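Local coordinates for protein iodotyrosine deiodinase (Thermotoga neapolitana, PDB 6TYK) that catalyses the FMN-dependent reductive dehalogenation of halotyrosines, such as 3-iodo-L-tyrosine and 3,5-diiodo-L-tyrosine, releasing halide and L-tyrosine, at residues A[69-72]-A[73-77]; A[138-141]-A[142-145]; A[3-6]-A[7-11]. All coordinates share one frame; numbering follows the deposited sequence.

Contact 1 of 3, residues A[69-72]-A[73-77]; sequences KTFY and ENVRG. With IYR (3-iodo-tyrosine), chain D.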
# COMPACT_ATOMS: atom_id res chain seq x y z
N LYS A 69 15.02 -21.80 -3.64
CA LYS A 69 15.16 -23.25 -3.74
C LYS A 69 15.01 -23.89 -2.37
O LYS A 69 14.32 -24.89 -2.21
CB LYS A 69 16.51 -23.62 -4.35
CG LYS A 69 16.59 -25.06 -4.77
CD LYS A 69 17.82 -25.30 -5.61
CE LYS A 69 17.87 -26.73 -6.09
NZ LYS A 69 18.09 -27.66 -4.95
N THR A 70 15.65 -23.29 -1.38
CA THR A 70 15.57 -23.79 -0.01
C THR A 70 14.14 -23.64 0.51
O THR A 70 13.59 -24.53 1.15
CB THR A 70 16.54 -23.01 0.89
OG1 THR A 70 17.88 -23.21 0.42
CG2 THR A 70 16.44 -23.48 2.33
N PHE A 71 13.54 -22.49 0.20
CA PHE A 71 12.15 -22.23 0.57
C PHE A 71 11.21 -23.30 0.01
O PHE A 71 10.39 -23.85 0.74
CB PHE A 71 11.74 -20.83 0.11
CG PHE A 71 10.26 -20.58 0.16
CD1 PHE A 71 9.64 -20.23 1.34
CD2 PHE A 71 9.50 -20.67 -1.00
CE1 PHE A 71 8.27 -20.00 1.38
CE2 PHE A 71 8.14 -20.42 -0.96
CZ PHE A 71 7.53 -20.09 0.23
N TYR A 72 11.34 -23.59 -1.28
CA TYR A 72 10.48 -24.59 -1.91
C TYR A 72 10.67 -26.00 -1.35
O TYR A 72 9.74 -26.80 -1.34
CB TYR A 72 10.64 -24.57 -3.44
CG TYR A 72 9.76 -23.53 -4.09
CD1 TYR A 72 10.17 -22.22 -4.22
CD2 TYR A 72 8.48 -23.86 -4.52
CE1 TYR A 72 9.35 -21.27 -4.80
CE2 TYR A 72 7.66 -22.93 -5.09
CZ TYR A 72 8.10 -21.63 -5.23
OH TYR A 72 7.27 -20.70 -5.80
N GLU A 73 11.87 -26.28 -0.86
CA GLU A 73 12.16 -27.57 -0.24
C GLU A 73 11.56 -27.68 1.16
O GLU A 73 11.37 -28.79 1.67
CB GLU A 73 13.68 -27.79 -0.17
CG GLU A 73 14.34 -27.91 -1.54
CD GLU A 73 15.85 -27.87 -1.46
OE1 GLU A 73 16.39 -27.62 -0.36
OE2 GLU A 73 16.50 -28.09 -2.51
N ASN A 74 11.26 -26.55 1.78
CA ASN A 74 10.82 -26.54 3.18
C ASN A 74 9.40 -26.04 3.41
O ASN A 74 8.79 -26.36 4.44
CB ASN A 74 11.79 -25.71 4.03
CG ASN A 74 13.15 -26.36 4.14
OD1 ASN A 74 13.26 -27.57 4.34
ND2 ASN A 74 14.20 -25.56 4.01
N VAL A 75 8.86 -25.27 2.48
CA VAL A 75 7.55 -24.67 2.66
C VAL A 75 6.47 -25.74 2.81
O VAL A 75 6.51 -26.78 2.16
CB VAL A 75 7.18 -23.69 1.51
CG1 VAL A 75 6.97 -24.45 0.22
CG2 VAL A 75 5.93 -22.88 1.88
N ARG A 76 5.51 -25.47 3.69
CA ARG A 76 4.40 -26.37 3.92
C ARG A 76 3.12 -25.56 4.07
O ARG A 76 3.15 -24.33 3.99
CB ARG A 76 4.66 -27.25 5.16
CG ARG A 76 5.70 -28.34 4.91
CD ARG A 76 6.26 -28.93 6.20
NE ARG A 76 7.25 -29.98 5.91
CZ ARG A 76 8.28 -30.28 6.70
NH1 ARG A 76 8.47 -29.63 7.84
NH2 ARG A 76 9.12 -31.25 6.35
N GLY A 77 1.99 -26.24 4.25
CA GLY A 77 0.74 -25.56 4.51
C GLY A 77 0.10 -24.83 3.35
O GLY A 77 0.25 -25.22 2.19
N IYR D . 8.54 -15.89 -3.36
CA IYR D . 8.16 -17.20 -3.84
CB IYR D . 6.80 -17.73 -3.37
CC IYR D . 5.63 -16.82 -3.57
CD IYR D . 5.16 -16.08 -2.48
CE IYR D . 4.06 -15.23 -2.59
IE IYR D . 3.49 -14.17 -0.98
CF IYR D . 3.40 -15.15 -3.82
OF IYR D . 2.31 -14.35 -4.02
CG IYR D . 3.86 -15.88 -4.93
CH IYR D . 4.96 -16.73 -4.79
C IYR D . 8.17 -17.28 -5.35
O IYR D . 8.05 -18.28 -6.06
OXT IYR D . 8.33 -16.09 -5.98
O HOH W 1 7.67 -27.77 0.21

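Contact 2 of 3, residues A[138-141]-A[142-145]; sequences YTPP and DFRE. With FMN (flavin mononucleotide), chain C; IYR (3-iodo-tyrosine), chain D.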
# COMPACT_ATOMS: atom_id res chain seq x y z
N TYR A 138 7.92 -8.88 -6.16
CA TYR A 138 8.67 -10.07 -5.84
C TYR A 138 9.29 -9.95 -4.46
O TYR A 138 9.98 -8.97 -4.15
CB TYR A 138 9.72 -10.34 -6.91
CG TYR A 138 10.57 -11.52 -6.54
CD1 TYR A 138 9.99 -12.75 -6.31
CD2 TYR A 138 11.94 -11.39 -6.36
CE1 TYR A 138 10.75 -13.83 -5.94
CE2 TYR A 138 12.71 -12.46 -5.99
CZ TYR A 138 12.11 -13.68 -5.78
OH TYR A 138 12.87 -14.76 -5.40
N THR A 139 9.00 -10.92 -3.60
CA THR A 139 9.46 -10.90 -2.23
C THR A 139 10.18 -12.21 -1.92
O THR A 139 9.56 -13.19 -1.52
CB THR A 139 8.29 -10.70 -1.25
OG1 THR A 139 7.30 -11.71 -1.48
CG2 THR A 139 7.64 -9.34 -1.47
N PRO A 140 11.51 -12.23 -2.12
CA PRO A 140 12.29 -13.44 -1.86
C PRO A 140 12.33 -13.74 -0.37
O PRO A 140 12.02 -12.86 0.44
CB PRO A 140 13.69 -13.06 -2.36
CG PRO A 140 13.75 -11.56 -2.19
CD PRO A 140 12.35 -11.08 -2.51
N PRO A 141 12.71 -14.96 0.00
CA PRO A 141 12.71 -15.35 1.42
C PRO A 141 13.67 -14.54 2.27
O PRO A 141 13.35 -14.26 3.43
CB PRO A 141 13.14 -16.82 1.38
CG PRO A 141 12.80 -17.29 0.00
CD PRO A 141 13.05 -16.10 -0.88
N ASP A 142 14.82 -14.16 1.73
CA ASP A 142 15.76 -13.34 2.50
C ASP A 142 16.20 -12.09 1.75
O ASP A 142 16.96 -12.16 0.78
CB ASP A 142 16.98 -14.14 2.95
CG ASP A 142 17.83 -13.38 3.96
OD1 ASP A 142 17.25 -12.65 4.80
OD2 ASP A 142 19.07 -13.49 3.91
N PHE A 143 15.74 -10.95 2.23
CA PHE A 143 16.10 -9.67 1.65
C PHE A 143 17.51 -9.23 2.01
O PHE A 143 18.10 -8.40 1.32
CB PHE A 143 15.13 -8.60 2.11
CG PHE A 143 13.79 -8.65 1.43
CD1 PHE A 143 13.60 -7.99 0.23
CD2 PHE A 143 12.73 -9.34 1.99
CE1 PHE A 143 12.36 -8.01 -0.41
CE2 PHE A 143 11.50 -9.36 1.36
CZ PHE A 143 11.32 -8.69 0.16
N ARG A 144 18.05 -9.77 3.10
CA ARG A 144 19.33 -9.26 3.62
C ARG A 144 20.47 -9.45 2.63
O ARG A 144 21.32 -8.57 2.49
CB ARG A 144 19.66 -9.88 4.98
CG ARG A 144 18.73 -9.41 6.08
CD ARG A 144 19.03 -10.06 7.42
NE ARG A 144 18.09 -9.61 8.45
CZ ARG A 144 18.14 -9.97 9.72
NH1 ARG A 144 19.08 -10.81 10.15
NH2 ARG A 144 17.24 -9.51 10.58
N GLU A 145 20.48 -10.58 1.94
CA GLU A 145 21.54 -10.86 0.97
C GLU A 145 21.45 -9.94 -0.24
O GLU A 145 22.46 -9.48 -0.76
CB GLU A 145 21.52 -12.33 0.56
CG GLU A 145 21.86 -13.28 1.71
CD GLU A 145 21.59 -14.74 1.38
OE1 GLU A 145 20.67 -15.02 0.59
OE2 GLU A 145 22.31 -15.61 1.93
N1 FMN C . 4.48 -13.17 -6.84
C2 FMN C . 5.55 -14.01 -7.00
O2 FMN C . 5.65 -14.67 -8.01
N3 FMN C . 6.52 -14.09 -6.03
C4 FMN C . 6.43 -13.36 -4.88
O4 FMN C . 7.32 -13.46 -4.03
C4A FMN C . 5.34 -12.50 -4.72
N5 FMN C . 5.23 -11.73 -3.58
C5A FMN C . 4.16 -10.87 -3.43
C6 FMN C . 4.07 -10.08 -2.29
C7 FMN C . 3.02 -9.19 -2.11
C7M FMN C . 2.98 -8.36 -0.86
C8 FMN C . 2.05 -9.09 -3.10
C8M FMN C . 0.90 -8.14 -2.93
C9 FMN C . 2.14 -9.88 -4.24
C9A FMN C . 3.19 -10.77 -4.42
N10 FMN C . 3.28 -11.58 -5.56
C10 FMN C . 4.38 -12.40 -5.72
C1' FMN C . 2.25 -11.51 -6.64
C2' FMN C . 0.98 -12.28 -6.22
O2' FMN C . 1.17 -13.69 -6.31
C3' FMN C . -0.20 -11.81 -7.07
O3' FMN C . -0.45 -10.46 -6.75
C4' FMN C . -1.47 -12.63 -6.86
O4' FMN C . -1.26 -13.96 -7.31
C5' FMN C . -2.64 -12.02 -7.62
O5' FMN C . -2.28 -11.89 -8.98
P FMN C . -3.32 -11.30 -10.06
O1P FMN C . -2.60 -11.47 -11.39
O2P FMN C . -3.52 -9.83 -9.78
O3P FMN C . -4.58 -12.13 -9.99
N IYR D . 8.54 -15.89 -3.36
CA IYR D . 8.16 -17.20 -3.84
CB IYR D . 6.80 -17.73 -3.37
CC IYR D . 5.63 -16.82 -3.57
CD IYR D . 5.16 -16.08 -2.48
CE IYR D . 4.06 -15.23 -2.59
IE IYR D . 3.49 -14.17 -0.98
CF IYR D . 3.40 -15.15 -3.82
OF IYR D . 2.31 -14.35 -4.02
CG IYR D . 3.86 -15.88 -4.93
CH IYR D . 4.96 -16.73 -4.79
C IYR D . 8.17 -17.28 -5.35
O IYR D . 8.05 -18.28 -6.06
OXT IYR D . 8.33 -16.09 -5.98

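Contact 3 of 3, residues A[3-6]-A[7-11]; sequences MLYD and LAKKR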
# COMPACT_ATOMS: atom_id res chain seq x y z
N MET A 3 -12.64 4.14 -16.19
CA MET A 3 -12.71 4.30 -14.74
C MET A 3 -11.45 3.71 -14.12
O MET A 3 -10.79 2.85 -14.72
CB MET A 3 -13.94 3.59 -14.17
CG MET A 3 -15.28 4.13 -14.66
SD MET A 3 -15.63 5.81 -14.10
CE MET A 3 -15.60 5.60 -12.32
N LEU A 4 -11.11 4.18 -12.92
CA LEU A 4 -10.00 3.59 -12.18
C LEU A 4 -10.25 2.10 -11.99
O LEU A 4 -9.32 1.30 -12.04
CB LEU A 4 -9.86 4.27 -10.82
CG LEU A 4 -8.69 3.78 -9.97
CD1 LEU A 4 -7.36 4.16 -10.62
CD2 LEU A 4 -8.78 4.35 -8.56
N TYR A 5 -11.51 1.73 -11.79
CA TYR A 5 -11.86 0.33 -11.64
C TYR A 5 -11.38 -0.49 -12.83
O TYR A 5 -10.87 -1.59 -12.66
CB TYR A 5 -13.37 0.14 -11.47
CG TYR A 5 -13.74 -1.33 -11.39
CD1 TYR A 5 -13.57 -2.04 -10.21
CD2 TYR A 5 -14.22 -2.01 -12.51
CE1 TYR A 5 -13.89 -3.38 -10.13
CE2 TYR A 5 -14.53 -3.35 -12.44
CZ TYR A 5 -14.36 -4.03 -11.25
OH TYR A 5 -14.68 -5.37 -11.17
N ASP A 6 -11.55 0.03 -14.04
CA ASP A 6 -11.14 -0.69 -15.24
C ASP A 6 -9.63 -0.90 -15.25
O ASP A 6 -9.14 -1.95 -15.67
CB ASP A 6 -11.61 0.05 -16.48
CG ASP A 6 -13.12 0.17 -16.56
OD1 ASP A 6 -13.81 -0.84 -16.31
OD2 ASP A 6 -13.61 1.28 -16.85
N LEU A 7 -8.90 0.09 -14.78
CA LEU A 7 -7.44 0.00 -14.74
C LEU A 7 -7.02 -1.04 -13.71
O LEU A 7 -6.18 -1.91 -13.98
CB LEU A 7 -6.85 1.36 -14.37
CG LEU A 7 -5.33 1.48 -14.40
CD1 LEU A 7 -4.79 1.39 -15.83
CD2 LEU A 7 -4.91 2.78 -13.73
N ALA A 8 -7.60 -0.95 -12.52
CA ALA A 8 -7.33 -1.92 -11.46
C ALA A 8 -7.72 -3.34 -11.88
O ALA A 8 -7.02 -4.30 -11.61
CB ALA A 8 -8.06 -1.53 -10.18
N LYS A 9 -8.86 -3.45 -12.56
CA LYS A 9 -9.34 -4.76 -12.96
C LYS A 9 -8.40 -5.40 -13.97
O LYS A 9 -8.09 -6.59 -13.89
CB LYS A 9 -10.76 -4.67 -13.54
CG LYS A 9 -11.39 -6.03 -13.74
CD LYS A 9 -12.77 -5.95 -14.35
CE LYS A 9 -13.48 -7.30 -14.22
NZ LYS A 9 -12.51 -8.44 -14.15
N LYS A 10 -7.93 -4.61 -14.93
CA LYS A 10 -7.07 -5.13 -16.00
C LYS A 10 -5.69 -5.50 -15.49
O LYS A 10 -5.08 -6.47 -15.96
CB LYS A 10 -6.94 -4.11 -17.14
CG LYS A 10 -8.13 -4.07 -18.08
CD LYS A 10 -8.05 -2.86 -18.99
CE LYS A 10 -9.36 -2.65 -19.74
NZ LYS A 10 -9.37 -1.38 -20.53
N ARG A 11 -5.18 -4.74 -14.52
CA ARG A 11 -3.82 -4.94 -14.04
C ARG A 11 -3.68 -6.31 -13.39
O ARG A 11 -4.50 -6.71 -12.57
CB ARG A 11 -3.43 -3.82 -13.07
CG ARG A 11 -1.95 -3.77 -12.76
CD ARG A 11 -1.63 -4.44 -11.43
NE ARG A 11 -0.21 -4.77 -11.34
CZ ARG A 11 0.24 -5.88 -10.75
NH1 ARG A 11 -0.61 -6.72 -10.19
NH2 ARG A 11 1.54 -6.13 -10.72

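Contact 1 of 3, residues A[69-72]-A[73-77]
The Phe-71 ring carries Val-75 over one face. Val-75 CB makes a CH-pi contact there, 4.0 Å from the centroid of the Phe-71 ring and 19° off its normal. The methyl Val-75 CG2 reaches the far rim, 3.6 Å from Phe-71 CZ. In plane, the edge of the Phe-71 ring meets Tyr-72 CE1. The Tyr-72 ring in turn has Phe-71 CE2 over one face, and its own edge is turned to the carboxylate of the bound 3-iodo-tyrosine. There Tyr-72 OH donates to IYR O at 2.6 Å, a short bond; Lys-92, Glu-68 and Met-41 of the second subunit also hydrogen-bond this ligand. Phe-71 touches the same ligand apolarly, with Phe-71 CE2 3.9 Å from IYR CB. Phe-71 CG stands anti to the backbone N (chi1 166°), which carries the ring along the helix to Val-75.

The backbone below is a helix C-terminus. Phe-71 O takes two donors: Val-75 N at 2.7 Å, nearly in line with the carbonyl, and Asn-74 N at 3.0 Å, from above the carbonyl plane. A water bridges the next turn, donating to Tyr-72 O and Val-75 O. On the outer side, Lys-69 NZ and Glu-73 OE2 form an i to i+4 salt bridge at 2.9 Å. The lysine bends at its last torsion to meet the carboxylate.

All of this closes helix 54-74, where Val-75 is the first residue to leave helical geometry. Helix 77-85 packs against it, with Leu-79 and Leu-83 on Phe-71 and Lys-80 on Val-75.

Contact 2 of 3, residues A[138-141]-A[142-145]
This is a local packing contact between the flavin-binding loop that follows strand 134-135 and the start of helix 143-149. Pro-140 lies against the ring of Phe-143, three residues on. The proline CD makes an off-centre CH-pi contact, 4.1 Å from the centroid of the Phe-143 ring, and Pro-140 CG sits over the same ring toward its rim. The two side chains cross at about a right angle. The far end of the ring turns to the loop backbone, with Phe-143 CZ 3.7 Å from Thr-139 CA. Phe-143 has its CG beside the backbone N (chi1 -76°), which folds the ring back over the loop.

In this nitroreductase-family protein the loop borders the flavin. Thr-139 N donates to FMN O4 at 3.1 Å, with a nearly straight N-H (164°). Thr-139 OG1 lies 2.9 Å from FMN N5 and is also close to FMN O4. This contact at N5 is consistent with the semiquinone state of the flavin. Tyr-138 turns its ring edge to the substrate, with Tyr-138 CE1 3.3 Å from IYR OXT, and its OH is hydrogen-bonded to Glu-68.

Asp-142 is the N-cap of helix 143-149. Its OD1 accepts a weak bond from Arg-144 N at 3.4 Å. Leu-158 of strand 156-165 packs on Phe-143. Tyr-112 of the second subunit touches both Thr-139 and Phe-143.

Contact 3 of 3, residues A[3-6]-A[7-11]
Tyr-5 and Lys-9 meet one helical turn apart. Lys-9 CB lies over one face of the Tyr-5 ring, offset toward the rim. The chain then passes out beyond the CE2 and OH rim, with Lys-9 CD 3.7 Å from Tyr-5 CE2. Farther out, Lys-9 CE comes within 3.8 Å of Tyr-5 OH, and the amine end bends away. The Tyr-5 ring reaches this chain because its CG is anti to the backbone N (chi1 177°). Replacing Tyr-5 by an alanine would probably leave the methylenes of Lys-9 without the ring they pack against, and the chain freer to swing. A looser apolar pair is made by Leu-4 and Leu-7, with Leu-4 CD1 4.2 Å from Leu-7 CD2.

Beneath the side chains run i to i+4 backbone bonds. Ala-8 N donates to Leu-4 O at 2.9 Å, almost straight (175°). Lys-9 N donates to Tyr-5 O at 2.7 Å, and Lys-10 N to Asp-6 O at 3.0 Å. The first such bond, Leu-7 N to Met-3 O, is weak. The chain of Lys-10 starts alongside Asp-6 O, with Lys-10 CB and CG both near that oxygen. At the N-terminal end Met-3 is the N-cap. Its backbone N donates to Asp-6 OD2 at 3.1 Å, on the anti side of the carboxylate, tilted 26° out of its plane. This is half of a capping box, the N3 side chain accepting from the N-cap amide.

The second subunit packs along this helix. Its Glu-130 accepts from Leu-4 N and its Tyr-29 OH bonds Tyr-5 N, while its Leu-126 and Tyr-123 pack on Leu-4 and Ala-8. The arrangement is a short N-terminal helix, 4-10, on the homodimer interface, leading into the FMN-binding residues that begin at Arg-11.

Overall arrangement
Contacts 1 and 2 form two walls of one substrate site. Their centres lie 14 Å apart, and they touch where Phe-71 CB meets Pro-141 CG at 3.7 Å. Both reach the bound 3-iodo-tyrosine at its carboxylate, contact 1 also at its CB, and contact 2 also holds the flavin. Glu-68, which binds the substrate, lies close to both. Contact 3 stands apart, its centre 34 Å from that of contact 1 and 29 Å from that of contact 2. Its nearest atoms are about 8 Å from contact 2, without touching, and the Ala-8 side chain is about 9 Å from the bound FMN. Contacts 2 and 3 both meet the second subunit, which also lends Met-41 to the substrate.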